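Local coordinates for protein positive phenol-degradative gene regulator (Ralstonia sp. E2, PDB 5FRU) that probably switches on phenol-degradation genes as a sigma-54-dependent, ATP- and DNA-binding transcription activator, this chain being its zinc-binding N-terminal, presumably sensory part, at residues S133-V138 / V150-I155; T169-E174 / K190-W195; I117-G122 / S163-K168. One frame throughout, in Å; residues are numbered along the deposited sequence.

Overall arrangement
Along the chain, segment 117-122, at the end of strand 109-118, opens contact 3. Before it closes, the chain passes through strand 123-131 and helix 134-143, and contact 1 pairs 133-138 with 150-155; it is thus nested inside the loop that contact 3 closes at 163-168. Helix 152-166 serves both, contact 1 at its start and contact 3 at its end. Contact 2 follows in series, strand 170-174 meeting 190-195 across a beta hairpin. Zinc links contacts 1 and 2 through Cys151 and Glu174, whereas Ser163 OG probably bonds to Ile170 N between contacts 3 and 2. Contact 1 joins the starts of two helices, contact 2 the strands of a hairpin, contact 3 a sheet turn to a helix end.

Contact 1. Residues S133-V138 / V150-I155; sequences SFEGDV and VCWMQI. With ZN (zinc ion), chain C.
Glu135 and Gln154 lie alongside each other with their chains running in opposite directions, each polar end reaching the other's backbone. Gln154 OE1 accepts Glu135 N at 3.0 Å, and Glu135 OE1 accepts Gln154 N at 2.9 Å, met nearly end-on to its C-O bond. The amide of Gln154 is pinned a second time: its NE2 gives a nearly straight bond (168°) to Ser133 OG at 3.1 Å, with the hydroxyl close to the amide plane; with both its oxygen and its nitrogen bonded, the orientation of the amide is settled. Glu135 CG stands anti to the backbone N (chi1 -166°), and the extended chain carries the carboxylate to the first turn of helix 152-166, whose N-terminal end would probably stabilise its negative charge. Arg51 of helix 44-84 forms a salt bridge with the same carboxylate. Within this V4R domain the joint also borders the zinc site: Cys151 SG binds the metal at 2.3 Å, with Glu174, Cys177 and Cys185 completing it. The backbone of Gly136 comes close to the same sulfur, its N 3.5 Å from Cys151 SG. Packing is looser elsewhere: Met153 CE only meets the edge of the Phe134 ring, at 3.9 Å from CZ, and Val150 CG2 stays 4.3 Å from Gly136 CA. Farther along helix 134-143, Asp137 is partly exposed and starts out away from 150-155. Phe134, at the start of the helix, also packs on Arg38 of the second subunit.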
loop_
_atom_site.group_PDB
_atom_site.type_symbol
_atom_site.label_atom_id
_atom_site.label_comp_id
_atom_site.label_asym_id
_atom_site.label_seq_id
_atom_site.Cartn_x
_atom_site.Cartn_y
_atom_site.Cartn_z
ATOM N N SER A 133 6.153 13.553 5.218
ATOM C CA SER A 133 4.928 12.746 5.225
ATOM C C SER A 133 4.609 12.282 3.816
ATOM O O SER A 133 4.482 13.112 2.904
ATOM C CB SER A 133 3.735 13.531 5.780
ATOM O OG SER A 133 3.839 13.739 7.180
ATOM N N PHE A 134 4.492 10.975 3.603
ATOM C CA PHE A 134 4.250 10.525 2.229
ATOM C C PHE A 134 2.876 11.011 1.770
ATOM O O PHE A 134 2.684 11.395 0.616
ATOM C CB PHE A 134 4.355 9.001 2.104
ATOM C CG PHE A 134 3.039 8.292 2.202
ATOM C CD1 PHE A 134 2.516 7.955 3.437
ATOM C CD2 PHE A 134 2.323 7.964 1.057
ATOM C CE1 PHE A 134 1.296 7.300 3.540
ATOM C CE2 PHE A 134 1.104 7.314 1.148
ATOM C CZ PHE A 134 0.593 6.976 2.388
ATOM N N GLU A 135 1.916 10.986 2.680
ATOM C CA GLU A 135 0.528 11.246 2.311
ATOM C C GLU A 135 0.321 12.695 1.898
ATOM O O GLU A 135 -0.365 12.983 0.911
ATOM C CB GLU A 135 -0.397 10.895 3.472
ATOM C CG GLU A 135 -1.838 10.810 3.086
ATOM C CD GLU A 135 -2.676 10.083 4.116
ATOM O OE1 GLU A 135 -2.168 9.847 5.233
ATOM O OE2 GLU A 135 -3.848 9.765 3.808
ATOM N N GLY A 136 0.918 13.611 2.648
ATOM C CA GLY A 136 0.719 15.026 2.367
ATOM C C GLY A 136 1.326 15.341 1.017
ATOM O O GLY A 136 0.751 16.075 0.199
ATOM N N ASP A 137 2.489 14.758 0.775
ATOM C CA ASP A 137 3.171 14.958 -0.488
ATOM C C ASP A 137 2.344 14.369 -1.634
ATOM O O ASP A 137 2.133 15.028 -2.651
ATOM C CB ASP A 137 4.579 14.359 -0.438
ATOM C CG ASP A 137 5.421 14.906 0.733
ATOM O OD1 ASP A 137 4.884 15.667 1.576
ATOM O OD2 ASP A 137 6.627 14.562 0.817
ATOM N N VAL A 138 1.864 13.142 -1.459
ATOM C CA VAL A 138 0.963 12.492 -2.417
ATOM C C VAL A 138 -0.315 13.293 -2.696
ATOM O O VAL A 138 -0.752 13.399 -3.852
ATOM C CB VAL A 138 0.574 11.071 -1.906
ATOM C CG1 VAL A 138 -0.743 10.602 -2.486
ATOM C CG2 VAL A 138 1.683 10.098 -2.210
ATOM N N VAL A 150 -4.240 16.883 5.550
ATOM C CA VAL A 150 -4.709 15.774 4.723
ATOM C C VAL A 150 -4.042 14.413 4.940
ATOM O O VAL A 150 -4.261 13.488 4.152
ATOM C CB VAL A 150 -4.589 16.139 3.226
ATOM C CG1 VAL A 150 -5.643 17.156 2.866
ATOM C CG2 VAL A 150 -3.223 16.678 2.916
ATOM N N CYS A 151 -3.265 14.255 6.004
ATOM C CA CYS A 151 -2.591 12.969 6.215
ATOM C C CYS A 151 -3.543 11.993 6.925
ATOM O O CYS A 151 -3.316 11.547 8.056
ATOM C CB CYS A 151 -1.276 13.171 6.974
ATOM S SG CYS A 151 -0.052 14.106 5.961
ATOM N N TRP A 152 -4.616 11.669 6.213
ATOM C CA TRP A 152 -5.700 10.861 6.745
ATOM C C TRP A 152 -5.230 9.478 7.213
ATOM O O TRP A 152 -5.503 9.074 8.358
ATOM C CB TRP A 152 -6.788 10.708 5.681
ATOM C CG TRP A 152 -7.268 11.999 5.098
ATOM C CD1 TRP A 152 -7.372 13.211 5.738
ATOM C CD2 TRP A 152 -7.723 12.214 3.759
ATOM N NE1 TRP A 152 -7.863 14.162 4.871
ATOM C CE2 TRP A 152 -8.079 13.577 3.649
ATOM C CE3 TRP A 152 -7.855 11.388 2.634
ATOM C CZ2 TRP A 152 -8.568 14.126 2.465
ATOM C CZ3 TRP A 152 -8.338 11.943 1.451
ATOM C CH2 TRP A 152 -8.692 13.296 1.382
ATOM N N MET A 153 -4.540 8.739 6.335
ATOM C CA MET A 153 -4.087 7.394 6.692
ATOM C C MET A 153 -3.053 7.436 7.810
ATOM O O MET A 153 -2.993 6.534 8.649
ATOM C CB MET A 153 -3.491 6.670 5.477
ATOM C CG MET A 153 -3.170 5.184 5.720
ATOM S SD MET A 153 -2.290 4.467 4.286
ATOM C CE MET A 153 -2.918 5.516 3.007
ATOM N N GLN A 154 -2.219 8.475 7.812
ATOM C CA GLN A 154 -1.182 8.599 8.834
ATOM C C GLN A 154 -1.798 8.905 10.199
ATOM O O GLN A 154 -1.345 8.385 11.210
ATOM C CB GLN A 154 -0.161 9.684 8.458
ATOM C CG GLN A 154 0.572 9.380 7.160
ATOM C CD GLN A 154 1.613 10.431 6.769
ATOM O OE1 GLN A 154 2.042 10.469 5.623
ATOM N NE2 GLN A 154 2.020 11.271 7.714
ATOM N N ILE A 155 -2.829 9.746 10.216
ATOM C CA ILE A 155 -3.532 10.057 11.459
ATOM C C ILE A 155 -4.265 8.801 11.938
ATOM O O ILE A 155 -4.305 8.498 13.131
ATOM C CB ILE A 155 -4.532 11.222 11.278
ATOM C CG1 ILE A 155 -3.786 12.563 11.205
ATOM C CG2 ILE A 155 -5.535 11.260 12.404
ATOM C CD1 ILE A 155 -3.076 12.947 12.515
HETATM ZN ZN ZN C . 0.074 16.104 7.138
#

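Contact 2. Residues T169-E174 / K190-W195. With ZN (zinc ion), chain C.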
loop_
_atom_site.group_PDB
_atom_site.type_symbol
_atom_site.label_atom_id
_atom_site.label_comp_id
_atom_site.label_asym_id
_atom_site.label_seq_id
_atom_site.Cartn_x
_atom_site.Cartn_y
_atom_site.Cartn_z
ATOM N N THR A 169 -9.717 4.630 23.532
ATOM C CA THR A 169 -9.688 5.434 22.322
ATOM C C THR A 169 -8.908 6.736 22.511
ATOM O O THR A 169 -9.287 7.602 23.302
ATOM C CB THR A 169 -11.109 5.766 21.835
ATOM O OG1 THR A 169 -11.786 4.554 21.475
ATOM C CG2 THR A 169 -11.045 6.679 20.606
ATOM N N ILE A 170 -7.814 6.851 21.769
ATOM C CA ILE A 170 -6.980 8.050 21.723
ATOM C C ILE A 170 -7.124 8.584 20.302
ATOM O O ILE A 170 -6.796 7.868 19.376
ATOM C CB ILE A 170 -5.501 7.731 22.008
ATOM C CG1 ILE A 170 -5.312 7.026 23.362
ATOM C CG2 ILE A 170 -4.612 8.970 21.810
ATOM C CD1 ILE A 170 -6.027 7.686 24.540
ATOM N N LEU A 171 -7.636 9.801 20.120
ATOM C CA LEU A 171 -7.755 10.370 18.766
ATOM C C LEU A 171 -6.662 11.402 18.490
ATOM O O LEU A 171 -6.283 12.157 19.391
ATOM C CB LEU A 171 -9.126 11.013 18.569
ATOM C CG LEU A 171 -10.297 10.077 18.872
ATOM C CD1 LEU A 171 -11.602 10.855 18.858
ATOM C CD2 LEU A 171 -10.327 8.930 17.863
ATOM N N TYR A 172 -6.152 11.416 17.250
ATOM C CA TYR A 172 -5.135 12.374 16.820
ATOM C C TYR A 172 -5.713 13.344 15.816
ATOM O O TYR A 172 -6.633 13.005 15.077
ATOM C CB TYR A 172 -3.927 11.680 16.178
ATOM C CG TYR A 172 -3.014 10.987 17.158
ATOM C CD1 TYR A 172 -3.408 9.813 17.794
ATOM C CD2 TYR A 172 -1.747 11.489 17.417
ATOM C CE1 TYR A 172 -2.581 9.180 18.687
ATOM C CE2 TYR A 172 -0.903 10.864 18.299
ATOM C CZ TYR A 172 -1.325 9.700 18.935
ATOM O OH TYR A 172 -0.487 9.075 19.822
ATOM N N ARG A 173 -5.164 14.552 15.794
ATOM C CA ARG A 173 -5.487 15.523 14.756
ATOM C C ARG A 173 -4.212 16.253 14.354
ATOM O O ARG A 173 -3.283 16.377 15.148
ATOM C CB ARG A 173 -6.551 16.511 15.234
ATOM C CG ARG A 173 -7.993 16.101 14.906
ATOM C CD ARG A 173 -8.477 16.799 13.626
ATOM N NE ARG A 173 -9.932 16.947 13.569
ATOM C CZ ARG A 173 -10.558 17.991 13.031
ATOM N NH1 ARG A 173 -9.863 18.988 12.500
ATOM N NH2 ARG A 173 -11.886 18.040 13.022
ATOM N N GLU A 174 -4.155 16.719 13.113
ATOM C CA GLU A 174 -3.005 17.494 12.666
ATOM C C GLU A 174 -3.206 18.965 12.977
ATOM O O GLU A 174 -4.268 19.505 12.709
ATOM C CB GLU A 174 -2.769 17.315 11.162
ATOM C CG GLU A 174 -2.135 15.997 10.803
ATOM C CD GLU A 174 -1.892 15.869 9.323
ATOM O OE1 GLU A 174 -2.875 15.781 8.551
ATOM O OE2 GLU A 174 -0.704 15.843 8.945
ATOM N N LYS A 190 -4.834 12.658 22.151
ATOM C CA LYS A 190 -5.366 12.686 23.523
ATOM C C LYS A 190 -6.682 11.888 23.577
ATOM O O LYS A 190 -7.261 11.590 22.526
ATOM C CB LYS A 190 -5.564 14.137 23.991
ATOM C CG LYS A 190 -6.504 14.959 23.152
ATOM C CD LYS A 190 -6.639 16.381 23.698
ATOM C CE LYS A 190 -7.531 17.221 22.806
ATOM N NZ LYS A 190 -7.526 18.650 23.215
ATOM N N PRO A 191 -7.149 11.506 24.790
ATOM C CA PRO A 191 -8.330 10.638 24.874
ATOM C C PRO A 191 -9.578 11.229 24.235
ATOM O O PRO A 191 -9.752 12.454 24.194
ATOM C CB PRO A 191 -8.542 10.469 26.389
ATOM C CG PRO A 191 -7.224 10.676 26.977
ATOM C CD PRO A 191 -6.533 11.709 26.111
ATOM N N LEU A 192 -10.413 10.335 23.722
ATOM C CA LEU A 192 -11.692 10.659 23.102
ATOM C C LEU A 192 -12.486 11.644 23.952
ATOM O O LEU A 192 -12.938 12.685 23.467
ATOM C CB LEU A 192 -12.496 9.375 22.899
ATOM C CG LEU A 192 -13.974 9.449 22.531
ATOM C CD1 LEU A 192 -14.127 9.751 21.061
ATOM C CD2 LEU A 192 -14.675 8.143 22.903
ATOM N N GLU A 193 -12.628 11.292 25.228
ATOM C CA GLU A 193 -13.280 12.125 26.239
ATOM C C GLU A 193 -12.840 13.585 26.160
ATOM O O GLU A 193 -13.631 14.490 26.406
ATOM C CB GLU A 193 -12.990 11.563 27.643
ATOM C CG GLU A 193 -13.829 12.161 28.767
ATOM C CD GLU A 193 -13.664 11.418 30.089
ATOM O OE1 GLU A 193 -12.505 11.206 30.512
ATOM O OE2 GLU A 193 -14.692 11.049 30.703
ATOM N N GLN A 194 -11.587 13.811 25.780
ATOM C CA GLN A 194 -11.000 15.143 25.845
ATOM C C GLN A 194 -10.987 15.918 24.531
ATOM O O GLN A 194 -10.290 16.916 24.420
ATOM C CB GLN A 194 -9.575 15.042 26.377
ATOM C CG GLN A 194 -9.515 14.378 27.728
ATOM C CD GLN A 194 -8.192 14.581 28.412
ATOM O OE1 GLN A 194 -7.451 13.628 28.649
ATOM N NE2 GLN A 194 -7.887 15.832 28.752
ATOM N N TRP A 195 -11.734 15.485 23.526
ATOM C CA TRP A 195 -11.902 16.353 22.361
ATOM C C TRP A 195 -13.302 16.948 22.423
ATOM O O TRP A 195 -14.286 16.252 22.695
ATOM C CB TRP A 195 -11.668 15.610 21.030
ATOM C CG TRP A 195 -10.235 15.169 20.786
ATOM C CD1 TRP A 195 -9.670 13.986 21.175
ATOM C CD2 TRP A 195 -9.200 15.894 20.096
ATOM N NE1 TRP A 195 -8.354 13.932 20.776
ATOM C CE2 TRP A 195 -8.040 15.088 20.113
ATOM C CE3 TRP A 195 -9.141 17.142 19.461
ATOM C CZ2 TRP A 195 -6.842 15.487 19.523
ATOM C CZ3 TRP A 195 -7.946 17.537 18.876
ATOM C CH2 TRP A 195 -6.814 16.714 18.915
HETATM ZN ZN ZN C . 0.074 16.104 7.138
#
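Leu171 and Leu192 form the apolar centre, lying side by side and pointing the same way, with Leu171 CD1 3.5 Å from Leu192 CD1. Leu202 of helix 198-202 packs on both. Beside them Trp195, its CG anti to the carbonyl carbon (chi1 -68°), lays its indole back over the strand pair, bringing CD1 to 4.0 Å from Leu171 CB, and its far end, CH2, rests 3.7 Å from Arg173 CB. Lys190 CE sits over the centre of the indole, so the aliphatic stem of the lysine covers one face of the ring. On the other side of the strand pair, Ile170 CD1 reaches Pro191 CG, while Thr169 CG2 touches Leu192 CB next to the leucine pair. Outward from this apolar group comes the backbone ladder of the antiparallel hairpin formed by strands 170-174 and 185-191. Leu171 and Lys190 are a hydrogen-bonded pair, Ile170 and Pro191 the next, non-hydrogen-bonded one. Past the proline, Leu192 N still bonds to Thr169 O at 3.0 Å. Trp195 NE1 then divides its proton between two carbonyls, bonding to Lys190 O at 3.1 Å from above the carbonyl plane and only weakly (127°) to Leu171 O. Leu171 N approaches Lys190 O from the opposite face. At the end of strand 170-174, an edge strand of its sheet within this chain, Glu174 OE2 binds zinc at 2.0 Å. Lys190 O is thus held by two donors, which implies that the indole fastens the turn after strand 185-191 back onto the hairpin that carries zinc ligands.

Contact 3. Residues I117-G122 / S163-K168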
loop_
_atom_site.group_PDB
_atom_site.type_symbol
_atom_site.label_atom_id
_atom_site.label_comp_id
_atom_site.label_asym_id
_atom_site.label_seq_id
_atom_site.Cartn_x
_atom_site.Cartn_y
_atom_site.Cartn_z
ATOM N N ILE A 117 2.399 10.018 29.254
ATOM C CA ILE A 117 1.693 8.743 29.150
ATOM C C ILE A 117 1.745 7.872 30.407
ATOM O O ILE A 117 2.777 7.724 31.045
ATOM C CB ILE A 117 2.241 7.917 27.951
ATOM C CG1 ILE A 117 1.503 6.578 27.817
ATOM C CG2 ILE A 117 3.741 7.710 28.074
ATOM C CD1 ILE A 117 1.939 5.778 26.579
ATOM N N ASN A 118 0.606 7.304 30.754
ATOM C CA ASN A 118 0.566 6.253 31.756
ATOM C C ASN A 118 -0.528 5.268 31.391
ATOM O O ASN A 118 -1.708 5.571 31.530
ATOM C CB ASN A 118 0.325 6.838 33.144
ATOM C CG ASN A 118 0.423 5.791 34.241
ATOM O OD1 ASN A 118 -0.472 4.959 34.397
ATOM N ND2 ASN A 118 1.495 5.848 35.027
ATOM N N ILE A 119 -0.139 4.094 30.913
ATOM C CA ILE A 119 -1.101 3.156 30.342
ATOM C C ILE A 119 -2.103 2.651 31.373
ATOM O O ILE A 119 -3.310 2.639 31.110
ATOM C CB ILE A 119 -0.386 1.966 29.676
ATOM C CG1 ILE A 119 0.473 2.466 28.513
ATOM C CG2 ILE A 119 -1.392 0.928 29.179
ATOM C CD1 ILE A 119 1.218 1.366 27.783
ATOM N N ALA A 120 -1.623 2.284 32.561
ATOM C CA ALA A 120 -2.506 1.806 33.625
ATOM C C ALA A 120 -3.527 2.858 34.047
ATOM O O ALA A 120 -4.651 2.526 34.429
ATOM C CB ALA A 120 -1.686 1.354 34.821
ATOM N N ALA A 121 -3.157 4.134 33.958
ATOM C CA ALA A 121 -4.073 5.202 34.372
ATOM C C ALA A 121 -5.027 5.650 33.267
ATOM O O ALA A 121 -6.012 6.333 33.535
ATOM C CB ALA A 121 -3.287 6.408 34.895
ATOM N N GLY A 122 -4.747 5.270 32.025
ATOM C CA GLY A 122 -5.568 5.735 30.922
ATOM C C GLY A 122 -5.235 7.176 30.561
ATOM O O GLY A 122 -6.063 7.900 30.012
ATOM N N SER A 163 -4.427 3.770 20.476
ATOM C CA SER A 163 -5.647 3.232 21.083
ATOM C C SER A 163 -5.496 1.762 21.498
ATOM O O SER A 163 -5.932 1.358 22.613
ATOM C CB SER A 163 -6.856 3.392 20.138
ATOM O OG SER A 163 -7.203 4.758 19.924
ATOM N N ALA A 164 -4.888 0.963 20.620
ATOM C CA ALA A 164 -4.656 -0.446 20.918
ATOM C C ALA A 164 -3.645 -0.595 22.046
ATOM O O ALA A 164 -3.788 -1.468 22.913
ATOM C CB ALA A 164 -4.192 -1.197 19.677
ATOM N N LEU A 165 -2.645 0.279 22.055
ATOM C CA LEU A 165 -1.649 0.286 23.121
ATOM C C LEU A 165 -2.262 0.632 24.477
ATOM O O LEU A 165 -1.924 0.036 25.499
ATOM C CB LEU A 165 -0.540 1.287 22.805
ATOM C CG LEU A 165 0.570 1.372 23.847
ATOM C CD1 LEU A 165 1.260 0.026 23.998
ATOM C CD2 LEU A 165 1.571 2.450 23.459
ATOM N N MET A 166 -3.146 1.611 24.475
ATOM C CA MET A 166 -3.710 2.150 25.714
ATOM C C MET A 166 -4.925 1.358 26.178
ATOM O O MET A 166 -5.366 1.470 27.333
ATOM C CB MET A 166 -4.113 3.611 25.528
ATOM C CG MET A 166 -2.976 4.576 25.246
ATOM S SD MET A 166 -2.045 4.954 26.736
ATOM C CE MET A 166 -3.368 5.562 27.796
ATOM N N GLY A 167 -5.487 0.578 25.264
ATOM C CA GLY A 167 -6.741 -0.114 25.510
ATOM C C GLY A 167 -7.896 0.864 25.657
ATOM O O GLY A 167 -8.933 0.528 26.238
ATOM N N LYS A 168 -7.716 2.087 25.158
ATOM C CA LYS A 168 -8.808 3.059 25.143
ATOM C C LYS A 168 -8.635 3.990 23.955
ATOM O O LYS A 168 -7.542 4.115 23.435
ATOM C CB LYS A 168 -8.879 3.851 26.456
ATOM C CG LYS A 168 -7.620 4.577 26.854
ATOM C CD LYS A 168 -7.835 5.345 28.156
ATOM C CE LYS A 168 -8.843 6.466 27.994
ATOM N NZ LYS A 168 -9.078 7.159 29.297
HETATM O O HOH W 1 -5.072 3.125 29.353
#
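Met166 lies obliquely across both Ile117 and Ile119, its sulfur touching both from one side: SD is 4.0 Å from Ile117 CG1 and equally far from Ile119 CG1. The thioether chain bends at chi2 (-77°) and chi3, which turns CE away from the isoleucines and onto the backbone of Gly122, 3.7 Å from its C. Ile119 meets Leu165 at about a right angle, its CD1 end touching Leu165 CG at 4.0 Å, while its CG2 branch rests against Leu165 O. Lys168, partly exposed, reaches across to the same glycine. Its CD passes 3.6 Å from Gly122 CA, and the bend at chi3 turns NZ onto a lone pair of Gly122 O, in the carbonyl plane, at 3.2 Å. One water donates to both Ile119 O and Met166 O, joining the two backbones beside the apolar patch. An Asx motif, Asn118 OD1 accepting from Ala121 N, shapes the turn that presents these groups, and Gly122 adopts positive phi there. The contact thus sets the turn between strands 109-118 and 123-131 against the C-terminal end of helix 152-166, with Met94 and Leu95 of helix 91-104 packing on its isoleucines and Leu165, and Tyr124 of strand 123-131 touching Ile117 and Met166.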